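Salmonella typhimurium DB7155 bacteriophage DET7 tailspike (Bacteriophage, PDB 2V5I) binds and hydrolyses the O-antigen polysaccharide of its Salmonella host, serving as the trimeric receptor-binding tailspike of the phage. Local coordinates at residues T34-G39 with K59-N64; L40-N45 with I63-K68; Q231-N236 with K259-S264; R271-Q276 with Q317-H322; V346-V351 with F368-V373. One frame throughout, in Å; residues are numbered along the deposited sequence.

Contact 1 of 5, residues T34-G39 with K59-N64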
# COMPACT_ATOMS: atom_id res chain seq x y z
N THR A 34 35.55 20.21 25.29
CA THR A 34 36.67 19.71 26.13
C THR A 34 36.20 19.50 27.57
O THR A 34 36.52 18.47 28.20
CB THR A 34 37.88 20.65 26.04
OG1 THR A 34 38.40 20.60 24.72
CG2 THR A 34 38.98 20.23 27.00
N ASP A 35 35.41 20.44 28.06
CA ASP A 35 34.89 20.37 29.46
C ASP A 35 33.66 19.46 29.66
O ASP A 35 33.35 19.09 30.80
CB ASP A 35 34.61 21.81 29.92
CG ASP A 35 34.84 22.03 31.42
OD1 ASP A 35 35.63 21.27 32.04
OD2 ASP A 35 34.23 23.01 31.96
N ALA A 36 33.00 19.08 28.60
CA ALA A 36 31.81 18.25 28.66
C ALA A 36 32.12 16.83 29.11
O ALA A 36 33.20 16.29 28.83
CB ALA A 36 31.12 18.23 27.30
N VAL A 37 31.15 16.25 29.84
CA VAL A 37 31.21 14.92 30.40
C VAL A 37 30.01 14.06 29.92
O VAL A 37 30.19 12.87 29.58
CB VAL A 37 31.20 14.95 31.97
CG1 VAL A 37 31.31 13.53 32.51
CG2 VAL A 37 32.31 15.82 32.49
N ASP A 38 28.82 14.65 29.88
CA ASP A 38 27.55 13.95 29.60
C ASP A 38 26.72 14.82 28.65
O ASP A 38 26.63 14.51 27.46
CB ASP A 38 26.84 13.66 30.93
CG ASP A 38 25.47 12.92 30.75
OD1 ASP A 38 25.07 12.61 29.59
OD2 ASP A 38 24.79 12.71 31.79
N GLY A 39 26.24 15.96 29.13
CA GLY A 39 25.46 16.83 28.29
C GLY A 39 26.22 18.07 27.85
O GLY A 39 27.20 18.49 28.49
N LYS A 59 34.20 10.89 23.67
CA LYS A 59 33.15 11.02 24.68
C LYS A 59 31.77 10.85 24.04
O LYS A 59 31.54 11.20 22.89
CB LYS A 59 33.27 12.38 25.39
CG LYS A 59 34.53 12.49 26.27
CD LYS A 59 34.65 13.81 27.00
CE LYS A 59 34.74 14.98 26.09
NZ LYS A 59 35.23 16.17 26.89
N ILE A 60 30.89 10.25 24.81
CA ILE A 60 29.52 9.95 24.36
C ILE A 60 28.67 11.06 24.91
O ILE A 60 28.26 11.01 26.10
CB ILE A 60 29.06 8.59 24.89
CG1 ILE A 60 29.99 7.49 24.35
CG2 ILE A 60 27.68 8.32 24.44
CD1 ILE A 60 29.75 6.16 25.02
N LEU A 61 28.43 12.07 24.11
CA LEU A 61 27.71 13.26 24.57
C LEU A 61 26.29 13.32 24.04
O LEU A 61 26.00 12.81 22.95
CB LEU A 61 28.46 14.55 24.14
CG LEU A 61 29.88 14.74 24.69
CD1 LEU A 61 30.42 16.11 24.33
CD2 LEU A 61 29.92 14.49 26.20
N THR A 62 25.43 13.93 24.83
CA THR A 62 24.08 14.36 24.37
C THR A 62 24.12 15.85 24.17
O THR A 62 24.26 16.58 25.17
CB THR A 62 23.07 13.99 25.43
OG1 THR A 62 23.14 12.58 25.64
CG2 THR A 62 21.66 14.33 25.03
N ILE A 63 23.98 16.29 22.91
CA ILE A 63 24.12 17.69 22.56
C ILE A 63 22.72 18.17 22.35
O ILE A 63 22.05 17.71 21.43
CB ILE A 63 24.96 17.94 21.27
CG1 ILE A 63 26.32 17.21 21.37
CG2 ILE A 63 25.10 19.42 21.02
CD1 ILE A 63 27.19 17.37 20.16
N ASN A 64 22.28 19.09 23.20
CA ASN A 64 20.97 19.67 23.12
C ASN A 64 21.07 21.07 22.55
O ASN A 64 21.62 21.97 23.18
CB ASN A 64 20.34 19.69 24.52
CG ASN A 64 20.15 18.31 25.07
OD1 ASN A 64 20.64 17.96 26.16
ND2 ASN A 64 19.47 17.50 24.33
O HOH W 1 28.91 10.61 28.67
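Gly39 and Thr62 form a parallel beta bridge, their CA atoms 4.8 Å apart, with Thr62 N donating to Asp38 O at 2.9 Å, while the chain before Gly39 comes off helix 29-35. Ahead of this bridge the two backbones separate, and side chains and a water take over. Lys59 bends its chain at chi3 (-62°) and brings NZ to Ala36 O, a hydrogen bond of 2.8 Å. The same ammonium bonds Val33 O, so it gathers carbonyls where the helix ends. Leu61 sends its two methyls to different targets: CD1 meets Ala36 CB at 3.7 Å, and CD2 lies 3.7 Å from Val37 C, against the peptide itself. Nearer the strand, a water donates to both Val37 O and Ile60 O, joining two acceptors that cannot bond each other. The Asp38 carboxylate faces other partners, forming salt bridges with Lys18 and with Lys66 of the second subunit; that lysine also bonds Ile60 O and Thr62 OG1. The contact thus joins the end of helix 29-35 to the start of strand 62-65, with Gly39 bonded onward to Tyr19 and to Val21 of strand 20-22, and Leu61 to Val85 of strand 85-92.

Contact 2 of 5, residues L40-N45 with I63-K68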
# COMPACT_ATOMS: atom_id res chain seq x y z
N LEU A 40 25.78 18.64 26.72
CA LEU A 40 26.26 19.90 26.20
C LEU A 40 25.03 20.64 25.68
O LEU A 40 24.34 20.17 24.76
CB LEU A 40 27.25 19.69 25.06
CG LEU A 40 27.68 20.85 24.21
CD1 LEU A 40 28.42 21.89 25.05
CD2 LEU A 40 28.57 20.39 23.06
N LEU A 41 24.81 21.83 26.21
CA LEU A 41 23.69 22.69 25.80
C LEU A 41 24.23 23.81 24.91
O LEU A 41 25.10 24.58 25.34
CB LEU A 41 23.00 23.29 27.02
CG LEU A 41 21.91 24.34 26.76
CD1 LEU A 41 20.74 23.65 26.13
CD2 LEU A 41 21.44 25.03 28.06
N ILE A 42 23.71 23.92 23.69
CA ILE A 42 23.99 25.05 22.79
C ILE A 42 22.94 26.11 23.01
O ILE A 42 21.85 26.07 22.42
CB ILE A 42 24.03 24.63 21.30
CG1 ILE A 42 24.93 23.42 21.11
CG2 ILE A 42 24.53 25.77 20.43
CD1 ILE A 42 26.38 23.58 21.48
N ASP A 43 23.24 27.06 23.91
CA ASP A 43 22.25 27.97 24.42
C ASP A 43 22.28 29.37 23.76
O ASP A 43 21.32 30.15 23.90
CB ASP A 43 22.30 28.06 25.94
CG ASP A 43 23.62 28.56 26.52
OD1 ASP A 43 24.68 28.41 25.90
OD2 ASP A 43 23.57 29.13 27.66
N ILE A 44 23.31 29.62 22.96
CA ILE A 44 23.51 30.87 22.25
C ILE A 44 23.96 30.54 20.84
O ILE A 44 24.54 29.49 20.62
CB ILE A 44 24.54 31.79 22.96
CG1 ILE A 44 25.89 31.11 23.15
CG2 ILE A 44 23.99 32.25 24.30
CD1 ILE A 44 27.03 32.17 23.37
N ASN A 45 23.62 31.41 19.89
CA ASN A 45 24.08 31.22 18.54
C ASN A 45 25.61 31.19 18.51
O ASN A 45 26.27 31.96 19.23
CB ASN A 45 23.60 32.32 17.59
CG ASN A 45 22.12 32.24 17.28
OD1 ASN A 45 21.43 31.23 17.51
ND2 ASN A 45 21.60 33.33 16.73
N ILE A 63 23.98 16.29 22.91
CA ILE A 63 24.12 17.69 22.56
C ILE A 63 22.72 18.17 22.35
O ILE A 63 22.05 17.71 21.43
CB ILE A 63 24.96 17.94 21.27
CG1 ILE A 63 26.32 17.21 21.37
CG2 ILE A 63 25.10 19.42 21.02
CD1 ILE A 63 27.19 17.37 20.16
N ASN A 64 22.28 19.09 23.20
CA ASN A 64 20.97 19.67 23.12
C ASN A 64 21.07 21.07 22.55
O ASN A 64 21.62 21.97 23.18
CB ASN A 64 20.34 19.69 24.52
CG ASN A 64 20.15 18.31 25.07
OD1 ASN A 64 20.64 17.96 26.16
ND2 ASN A 64 19.47 17.50 24.33
N CYS A 65 20.57 21.27 21.33
CA CYS A 65 20.70 22.58 20.70
C CYS A 65 19.45 23.41 20.94
O CYS A 65 18.33 22.94 20.70
CB CYS A 65 20.94 22.45 19.21
SG CYS A 65 22.39 21.41 18.84
N LYS A 66 19.63 24.65 21.43
CA LYS A 66 18.55 25.63 21.58
C LYS A 66 18.96 26.97 20.96
O LYS A 66 18.55 28.04 21.39
CB LYS A 66 18.19 25.80 23.08
CG LYS A 66 17.63 24.49 23.70
CD LYS A 66 17.04 24.64 25.08
CE LYS A 66 16.40 23.33 25.57
NZ LYS A 66 15.65 23.50 26.89
N ALA A 67 19.75 26.87 19.90
CA ALA A 67 20.30 28.01 19.15
C ALA A 67 20.94 27.48 17.88
O ALA A 67 20.90 26.25 17.64
CB ALA A 67 21.28 28.80 19.99
N LYS A 68 21.50 28.36 17.05
CA LYS A 68 21.95 28.02 15.70
C LYS A 68 23.46 28.00 15.57
O LYS A 68 24.13 28.77 16.25
CB LYS A 68 21.44 29.03 14.70
CG LYS A 68 19.95 29.26 14.72
CD LYS A 68 19.56 30.35 13.72
CE LYS A 68 18.06 30.55 13.61
NZ LYS A 68 17.73 31.41 12.42
O HOH W 2 18.70 29.22 23.95
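Leu40, Leu41 and Ile42 run parallel to Ile63, Asn64 and Cys65 as strands from successive coils of a beta-helix, in the register Leu40 with Ile63, Leu41 with Asn64 and Ile42 with Cys65. Asn64 N bonds Leu40 O, Ile42 N bonds Asn64 O, and Lys66 N bonds Ile42 O, all at 2.8 to 2.9 Å. Leu40, Ile42, Ile63 and Cys65 share one face. Leu40 and Ile63 project together from the sheet, with CD2 of the leucine 4.1 Å from CG2 of the isoleucine. Ile42 holds CG1 beside its own backbone N (chi1 -50°), which sets that carbon 4.0 Å from both Ile63 CG2 and Cys65 SG. On the other face Leu41 CD1 leans on the stem of Lys66, whose extended chain carries NZ across to the third subunit, where Asp38 is its salt-bridge partner. Past the strands the backbones part: a water donates to Asp43 O and Lys66 O, and Ala67 CB presses against Ile44 C at 3.3 Å. Pairing then resumes through a side chain, Asn45 OD1 accepting from Lys68 N at 2.9 Å (161°), with the donor tilted 30° from the amide plane. Apolar residues aligned on one face, with the other face meeting a neighbouring subunit, are characteristic of the parallel beta-helix in trimeric tailspikes of the P22 family.

Contact 3 of 5, residues Q231-N236 with K259-S264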
# COMPACT_ATOMS: atom_id res chain seq x y z
N GLN A 231 21.36 11.50 -0.16
CA GLN A 231 22.21 10.75 -1.07
C GLN A 231 23.21 9.85 -0.37
O GLN A 231 23.64 10.15 0.72
CB GLN A 231 22.96 11.69 -2.01
CG GLN A 231 23.90 12.59 -1.37
CD GLN A 231 24.34 13.79 -2.31
OE1 GLN A 231 23.92 13.89 -3.47
NE2 GLN A 231 25.18 14.66 -1.80
N PHE A 232 23.49 8.70 -1.02
CA PHE A 232 24.46 7.71 -0.51
C PHE A 232 25.59 7.52 -1.49
O PHE A 232 25.33 7.48 -2.69
CB PHE A 232 23.71 6.34 -0.34
CG PHE A 232 22.66 6.37 0.71
CD1 PHE A 232 21.37 6.80 0.39
CD2 PHE A 232 22.95 5.99 1.98
CE1 PHE A 232 20.40 6.85 1.36
CE2 PHE A 232 21.93 6.04 3.00
CZ PHE A 232 20.66 6.46 2.61
N LEU A 233 26.80 7.31 -0.95
CA LEU A 233 28.01 6.98 -1.74
C LEU A 233 28.70 5.78 -1.08
O LEU A 233 29.06 5.83 0.08
CB LEU A 233 29.01 8.15 -1.84
CG LEU A 233 28.54 9.41 -2.53
CD1 LEU A 233 27.81 10.32 -1.59
CD2 LEU A 233 29.75 10.14 -3.09
N ARG A 234 28.83 4.69 -1.83
CA ARG A 234 29.50 3.46 -1.38
C ARG A 234 28.96 2.92 -0.04
O ARG A 234 29.71 2.61 0.86
CB ARG A 234 31.00 3.70 -1.34
CG ARG A 234 31.85 2.42 -1.30
CD ARG A 234 33.30 2.68 -1.67
NE ARG A 234 34.20 1.56 -1.36
CZ ARG A 234 34.70 1.29 -0.16
NH1 ARG A 234 34.40 2.02 0.90
NH2 ARG A 234 35.53 0.23 0.00
N ASN A 235 27.63 2.84 0.04
CA ASN A 235 26.91 2.15 1.11
C ASN A 235 26.39 0.80 0.58
O ASN A 235 25.92 0.72 -0.54
CB ASN A 235 25.77 3.02 1.64
CG ASN A 235 26.26 4.02 2.66
OD1 ASN A 235 25.81 4.02 3.83
ND2 ASN A 235 27.18 4.88 2.28
N ASN A 236 26.51 -0.23 1.43
CA ASN A 236 25.99 -1.60 1.18
C ASN A 236 25.26 -2.06 2.42
O ASN A 236 25.93 -2.31 3.41
CB ASN A 236 27.12 -2.52 0.75
CG ASN A 236 26.63 -3.90 0.39
OD1 ASN A 236 25.44 -4.20 0.49
ND2 ASN A 236 27.54 -4.72 -0.18
N LYS A 259 18.74 9.77 -3.84
CA LYS A 259 19.74 9.37 -4.87
C LYS A 259 20.77 8.39 -4.35
O LYS A 259 21.39 8.63 -3.32
CB LYS A 259 20.43 10.63 -5.38
CG LYS A 259 21.55 10.45 -6.45
CD LYS A 259 22.35 11.73 -6.60
CE LYS A 259 23.44 11.60 -7.62
NZ LYS A 259 24.06 12.98 -7.81
N THR A 260 20.93 7.30 -5.11
CA THR A 260 22.11 6.46 -4.98
C THR A 260 23.12 6.89 -6.05
O THR A 260 22.83 6.83 -7.24
CB THR A 260 21.72 4.95 -5.18
OG1 THR A 260 21.02 4.75 -6.40
CG2 THR A 260 20.81 4.48 -4.06
N TYR A 261 24.31 7.30 -5.59
CA TYR A 261 25.27 7.83 -6.59
C TYR A 261 25.63 6.80 -7.60
O TYR A 261 25.70 5.58 -7.30
CB TYR A 261 26.59 8.27 -5.92
CG TYR A 261 26.76 9.73 -5.83
CD1 TYR A 261 26.06 10.43 -4.88
CD2 TYR A 261 27.64 10.39 -6.64
CE1 TYR A 261 26.22 11.77 -4.73
CE2 TYR A 261 27.81 11.78 -6.52
CZ TYR A 261 27.09 12.44 -5.56
OH TYR A 261 27.21 13.81 -5.38
N GLN A 262 25.87 7.28 -8.83
CA GLN A 262 26.27 6.46 -9.94
C GLN A 262 27.73 6.66 -10.25
O GLN A 262 28.27 7.78 -10.12
CB GLN A 262 25.47 6.78 -11.20
CG GLN A 262 24.08 6.25 -11.13
CD GLN A 262 23.03 7.27 -11.17
OE1 GLN A 262 22.99 8.05 -12.11
NE2 GLN A 262 22.12 7.26 -10.17
N GLY A 263 28.38 5.61 -10.69
CA GLY A 263 29.75 5.68 -11.18
C GLY A 263 30.81 5.81 -10.12
O GLY A 263 30.67 5.32 -8.99
N SER A 264 31.82 6.62 -10.41
CA SER A 264 33.02 6.82 -9.57
C SER A 264 33.12 8.25 -9.07
O SER A 264 32.65 9.17 -9.71
CB SER A 264 34.28 6.54 -10.41
OG SER A 264 34.34 5.21 -10.80
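The ring of Tyr261 is held between Leu233 on one face and Lys259 on the other, with Gln231 at its edge. Leu233 runs along the tyrosine; CG of the leucine sits 3.5 Å above the ring plane, displaced toward the rim, in a CH-pi contact. From the opposite face, CE of the extended Lys259 chain stands 3.9 Å over the ring centre, on its way to a salt bridge with Glu255. Gln231 places CG between its backbone N and carbonyl carbon (chi1 64°), a crowded position that sends the amide alongside Tyr261. There Gln231 OE1 lies 3.4 Å from Tyr261 CE1, the amide plane turned 64° from the ring, while NE2 bonds Thr203 OG1. The backbone fixes the ring's root: Phe232 N donates to Lys259 O at 3.1 Å, and Tyr261 N to Phe232 O at 3.1 Å. Phe232 O is gripped twice, since Asn272 ND2 also donates to it. The Phe232 side chain leaves by the other face of the sheet and packs on Leu275. Strand 230-233 runs parallel between strands 202-205 and 258-260, and Tyr261, just past the end of strand 258-260, packs its ring on Leu233 and Gln231 of strand 230-233.

Contact 4 of 5, residues R271-Q276 with Q317-H322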
# COMPACT_ATOMS: atom_id res chain seq x y z
N ARG A 271 29.02 3.71 -5.85
CA ARG A 271 27.81 2.98 -6.02
C ARG A 271 27.28 2.41 -4.67
O ARG A 271 27.99 2.42 -3.68
CB ARG A 271 27.94 1.88 -7.06
CG ARG A 271 28.32 2.38 -8.47
CD ARG A 271 28.61 1.21 -9.34
NE ARG A 271 28.88 1.56 -10.72
CZ ARG A 271 30.05 2.00 -11.17
NH1 ARG A 271 31.10 2.11 -10.35
NH2 ARG A 271 30.19 2.31 -12.47
N ASN A 272 26.05 1.87 -4.70
CA ASN A 272 25.38 1.45 -3.47
C ASN A 272 24.61 0.15 -3.77
O ASN A 272 24.10 -0.04 -4.86
CB ASN A 272 24.39 2.50 -3.02
CG ASN A 272 25.06 3.82 -2.81
OD1 ASN A 272 25.59 4.08 -1.74
ND2 ASN A 272 25.09 4.64 -3.87
N TYR A 273 24.42 -0.64 -2.71
CA TYR A 273 23.74 -1.93 -2.83
C TYR A 273 22.86 -2.16 -1.58
O TYR A 273 23.24 -1.73 -0.51
CB TYR A 273 24.77 -3.05 -2.85
CG TYR A 273 25.64 -3.13 -4.11
CD1 TYR A 273 26.77 -2.37 -4.22
CD2 TYR A 273 25.28 -3.98 -5.12
CE1 TYR A 273 27.59 -2.44 -5.40
CE2 TYR A 273 26.04 -4.06 -6.27
CZ TYR A 273 27.21 -3.30 -6.37
OH TYR A 273 27.94 -3.39 -7.53
N ASN A 274 21.71 -2.83 -1.78
CA ASN A 274 20.97 -3.40 -0.65
C ASN A 274 20.52 -2.35 0.34
O ASN A 274 20.57 -2.57 1.57
CB ASN A 274 21.86 -4.43 0.07
CG ASN A 274 22.18 -5.66 -0.77
OD1 ASN A 274 21.28 -6.34 -1.32
ND2 ASN A 274 23.49 -6.01 -0.81
N LEU A 275 19.98 -1.25 -0.17
CA LEU A 275 19.44 -0.17 0.68
C LEU A 275 17.91 -0.21 0.60
O LEU A 275 17.35 -0.72 -0.37
CB LEU A 275 19.94 1.23 0.23
CG LEU A 275 21.48 1.40 0.37
CD1 LEU A 275 21.76 2.82 -0.12
CD2 LEU A 275 21.94 1.21 1.80
N GLN A 276 17.25 0.28 1.65
CA GLN A 276 15.79 0.48 1.62
C GLN A 276 15.36 1.82 1.12
O GLN A 276 15.99 2.84 1.45
CB GLN A 276 15.28 0.35 3.07
CG GLN A 276 15.49 -1.02 3.68
CD GLN A 276 14.92 -1.04 5.07
OE1 GLN A 276 13.70 -0.89 5.20
NE2 GLN A 276 15.77 -1.17 6.10
N GLN A 317 23.49 -3.46 -15.42
CA GLN A 317 23.07 -4.82 -15.00
C GLN A 317 23.58 -5.22 -13.59
O GLN A 317 23.57 -6.40 -13.26
CB GLN A 317 23.45 -5.86 -16.07
CG GLN A 317 22.83 -5.52 -17.40
CD GLN A 317 22.85 -6.65 -18.39
OE1 GLN A 317 22.90 -7.82 -18.01
NE2 GLN A 317 22.81 -6.30 -19.67
N LEU A 318 24.03 -4.28 -12.77
CA LEU A 318 24.47 -4.64 -11.42
C LEU A 318 23.32 -5.17 -10.57
O LEU A 318 22.19 -4.70 -10.69
CB LEU A 318 25.13 -3.48 -10.70
CG LEU A 318 26.53 -3.08 -11.22
CD1 LEU A 318 26.90 -1.72 -10.61
CD2 LEU A 318 27.59 -4.12 -10.95
N PRO A 319 23.63 -6.15 -9.71
CA PRO A 319 22.61 -6.67 -8.74
C PRO A 319 22.45 -5.77 -7.52
O PRO A 319 22.82 -6.12 -6.39
CB PRO A 319 23.17 -8.03 -8.40
CG PRO A 319 24.61 -7.81 -8.38
CD PRO A 319 24.90 -6.88 -9.55
N ASN A 320 21.95 -4.55 -7.77
CA ASN A 320 21.90 -3.54 -6.73
C ASN A 320 20.97 -3.88 -5.62
O ASN A 320 21.19 -3.50 -4.48
CB ASN A 320 21.75 -2.11 -7.30
CG ASN A 320 20.76 -2.01 -8.45
OD1 ASN A 320 19.84 -2.79 -8.56
ND2 ASN A 320 20.97 -1.02 -9.33
N ASN A 321 19.90 -4.59 -5.97
CA ASN A 321 18.98 -5.19 -5.01
C ASN A 321 18.45 -4.27 -3.91
O ASN A 321 18.37 -4.69 -2.71
CB ASN A 321 19.64 -6.42 -4.35
CG ASN A 321 18.58 -7.41 -3.79
OD1 ASN A 321 17.40 -7.42 -4.23
ND2 ASN A 321 18.96 -8.13 -2.77
N HIS A 322 18.06 -3.06 -4.29
CA HIS A 322 17.41 -2.23 -3.28
C HIS A 322 16.00 -2.73 -2.96
O HIS A 322 15.33 -3.30 -3.80
CB HIS A 322 17.39 -0.77 -3.74
CG HIS A 322 18.76 -0.23 -4.01
ND1 HIS A 322 19.75 -0.23 -3.06
CD2 HIS A 322 19.32 0.33 -5.13
CE1 HIS A 322 20.87 0.25 -3.57
NE2 HIS A 322 20.63 0.62 -4.82
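His322 does with a ring nitrogen what a backbone carbonyl usually does, its ND1 accepting a hydrogen bond from Leu275 N at 3.1 Å (160°), with the donor in the ring plane. The torsion keeps CG beside the histidine's own backbone N (chi1 -58°) and turns the ring back toward Asn320, whose O lies over the ring centre, 3.8 Å above the plane. That same oxygen accepts from Asn274 N at 2.8 Å, and these two bonds pin the loops together without any strand pairing. Both Asn274 and Asn321 adopt left-handed helical backbone angles, and their amides meet with planes 81° apart through a weak bond from Asn321 ND2 to Asn274 OD1, 3.3 Å long; Asn274 ND2 bonds Asn236 OD1. Tyr273 presents its edge to Pro319 O, 3.5 Å from CD2. Pro319 itself centres an inverse gamma turn. At the far end of the ring, Tyr273 OH touches Leu318 CD2 at 3.5 Å and bonds to Asp307. The Leu318 side chain crosses that of Arg271 at about a right angle, with Leu318 CD1 3.6 Å from Arg271 CD; the arginine's guanidinium is salt-bridged to Asp295. The two loops lead into strands 276-278 and 323-330, which pair in parallel, and Asn272 and His322 both pack against Thr260 of strand 258-260.

Contact 5 of 5, residues V346-V351 with F368-V373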
# COMPACT_ATOMS: atom_id res chain seq x y z
N VAL A 346 10.32 -4.64 -7.13
CA VAL A 346 9.85 -3.28 -6.85
C VAL A 346 8.34 -3.43 -6.64
O VAL A 346 7.69 -4.14 -7.40
CB VAL A 346 10.09 -2.37 -8.05
CG1 VAL A 346 9.47 -1.03 -7.83
CG2 VAL A 346 11.54 -2.25 -8.29
N SER A 347 7.79 -2.91 -5.54
CA SER A 347 6.37 -3.05 -5.28
C SER A 347 5.73 -1.79 -4.71
O SER A 347 6.36 -0.99 -4.04
CB SER A 347 6.07 -4.17 -4.26
OG SER A 347 6.87 -4.01 -3.07
N ASN A 348 4.46 -1.62 -5.04
CA ASN A 348 3.65 -0.63 -4.39
C ASN A 348 4.22 0.77 -4.59
O ASN A 348 4.55 1.50 -3.64
CB ASN A 348 3.44 -0.98 -2.91
CG ASN A 348 3.00 -2.45 -2.71
OD1 ASN A 348 2.24 -3.02 -3.52
ND2 ASN A 348 3.55 -3.07 -1.68
N VAL A 349 4.31 1.14 -5.86
CA VAL A 349 4.86 2.43 -6.27
C VAL A 349 3.73 3.25 -6.82
O VAL A 349 2.96 2.74 -7.61
CB VAL A 349 5.92 2.19 -7.39
CG1 VAL A 349 6.30 3.47 -8.12
CG2 VAL A 349 7.16 1.53 -6.80
N THR A 350 3.66 4.55 -6.48
CA THR A 350 2.63 5.46 -6.98
C THR A 350 3.33 6.71 -7.52
O THR A 350 3.98 7.47 -6.78
CB THR A 350 1.63 5.84 -5.84
OG1 THR A 350 1.03 4.62 -5.32
CG2 THR A 350 0.57 6.80 -6.39
N VAL A 351 3.29 6.89 -8.84
CA VAL A 351 3.82 8.08 -9.50
C VAL A 351 2.62 8.75 -10.18
O VAL A 351 1.96 8.14 -11.01
CB VAL A 351 4.91 7.71 -10.53
CG1 VAL A 351 5.42 8.95 -11.20
CG2 VAL A 351 6.06 6.98 -9.87
N PHE A 368 8.11 -5.92 -11.17
CA PHE A 368 7.40 -4.73 -10.73
C PHE A 368 5.96 -5.15 -10.42
O PHE A 368 5.33 -5.75 -11.31
CB PHE A 368 7.38 -3.70 -11.85
CG PHE A 368 8.73 -3.23 -12.27
CD1 PHE A 368 9.44 -3.91 -13.25
CD2 PHE A 368 9.25 -2.06 -11.73
CE1 PHE A 368 10.72 -3.47 -13.63
CE2 PHE A 368 10.52 -1.64 -12.09
CZ PHE A 368 11.23 -2.30 -13.06
N SER A 369 5.46 -4.97 -9.18
CA SER A 369 4.11 -5.39 -8.86
C SER A 369 3.36 -4.22 -8.21
O SER A 369 3.93 -3.50 -7.38
CB SER A 369 4.10 -6.61 -7.94
OG SER A 369 4.92 -7.66 -8.48
N ASN A 370 2.10 -4.05 -8.58
CA ASN A 370 1.20 -3.10 -7.93
C ASN A 370 1.70 -1.67 -8.08
O ASN A 370 2.07 -0.99 -7.13
CB ASN A 370 0.98 -3.44 -6.46
CG ASN A 370 -0.26 -2.81 -5.91
OD1 ASN A 370 -1.22 -2.57 -6.65
ND2 ASN A 370 -0.25 -2.51 -4.62
N ILE A 371 1.79 -1.27 -9.35
CA ILE A 371 2.40 0.01 -9.81
C ILE A 371 1.29 0.95 -10.31
O ILE A 371 0.38 0.53 -11.01
CB ILE A 371 3.41 -0.23 -10.98
CG1 ILE A 371 4.47 -1.30 -10.62
CG2 ILE A 371 4.12 1.05 -11.35
CD1 ILE A 371 5.35 -0.97 -9.44
N THR A 372 1.41 2.22 -9.98
CA THR A 372 0.49 3.25 -10.54
C THR A 372 1.39 4.32 -11.13
O THR A 372 2.27 4.84 -10.44
CB THR A 372 -0.36 3.89 -9.39
OG1 THR A 372 -1.21 2.89 -8.79
CG2 THR A 372 -1.18 5.05 -9.87
N VAL A 373 1.25 4.59 -12.44
CA VAL A 373 2.00 5.68 -13.10
C VAL A 373 1.00 6.38 -14.00
O VAL A 373 0.75 5.92 -15.12
CB VAL A 373 3.20 5.15 -13.94
CG1 VAL A 373 3.93 6.33 -14.54
CG2 VAL A 373 4.15 4.39 -13.12
O HOH W 3 7.31 -7.11 -7.06
O HOH W 4 0.60 1.39 -6.32
O HOH W 5 -1.69 3.79 -6.37
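Val346, Val349, Val351, Phe368, Ile371 and Val373 form an apolar centre, lining the interior of two stacked coils on both sides of a corner. With CG1 beside the backbone N (chi1 -53°) and CD1 turned back at chi2, Ile371 sets CD1 3.8 Å from Val349 CB, and the same methyl reaches toward Val346 CG1. Phe368 flanks Val346, CB of the valine 3.8 Å from ring atom CD2; Met339 and Met359 add to the packing round the phenyl group. Around this centre run the backbone bonds, such as Ser369 N to Val346 O at 3.0 Å and Val351 N to Thr372 O at 2.8 Å. Midway both chains turn the corner, at Asn348 and Asn370, whose backbones are left-handed helical. There the bond from Val349 N to Asn370 O is weak, and here the side chains also bond: Asn370 ND2 donates to Asn348 OD1 at 2.8 Å (163°), the amide planes standing 82° apart. A water donates to Val349 O and Asn370 O beside this turn. At the polar edge another water links Thr350 OG1 and Thr372 OG1, and a third joins Val346 O to Ser369 OG. Arg398 bonds both Asn370 OD1 and Thr372 OG1, whereas Asn348 ND2 reaches Thr350 OG1 of the second subunit. Aligned aliphatic and aromatic residues inside, with hydrogen-bonded asparagines at the same corner of successive coils, are typical of the right-handed parallel beta-helix of pectate-lyase-like proteins, here packed as a trimer along its polar face.

In the fold
Contacts 1 and 2 interleave along the chain; contacts 3, 4 and 5 follow in turn, and each joins segments no more than 41 residues apart at their closest ends. Contacts 1 and 2, centres 12 Å apart, share Ile63 and Asn64 of strand 62-65. With contact 5 they use strands of one parallel set of the beta-helix, contact 3 those of another, while contact 4 joins loops leading into strands 276-278 and 323-330. Contacts 3 and 4, 9 Å between centres, meet through Asn235 and Asn236 with Tyr273 and Asn274. Contact 5 lies 18 Å from contact 4 and 45 Å from contact 1, centre to centre. In contacts 1, 2 and 5 the paired coils also meet neighbouring subunits of the trimer.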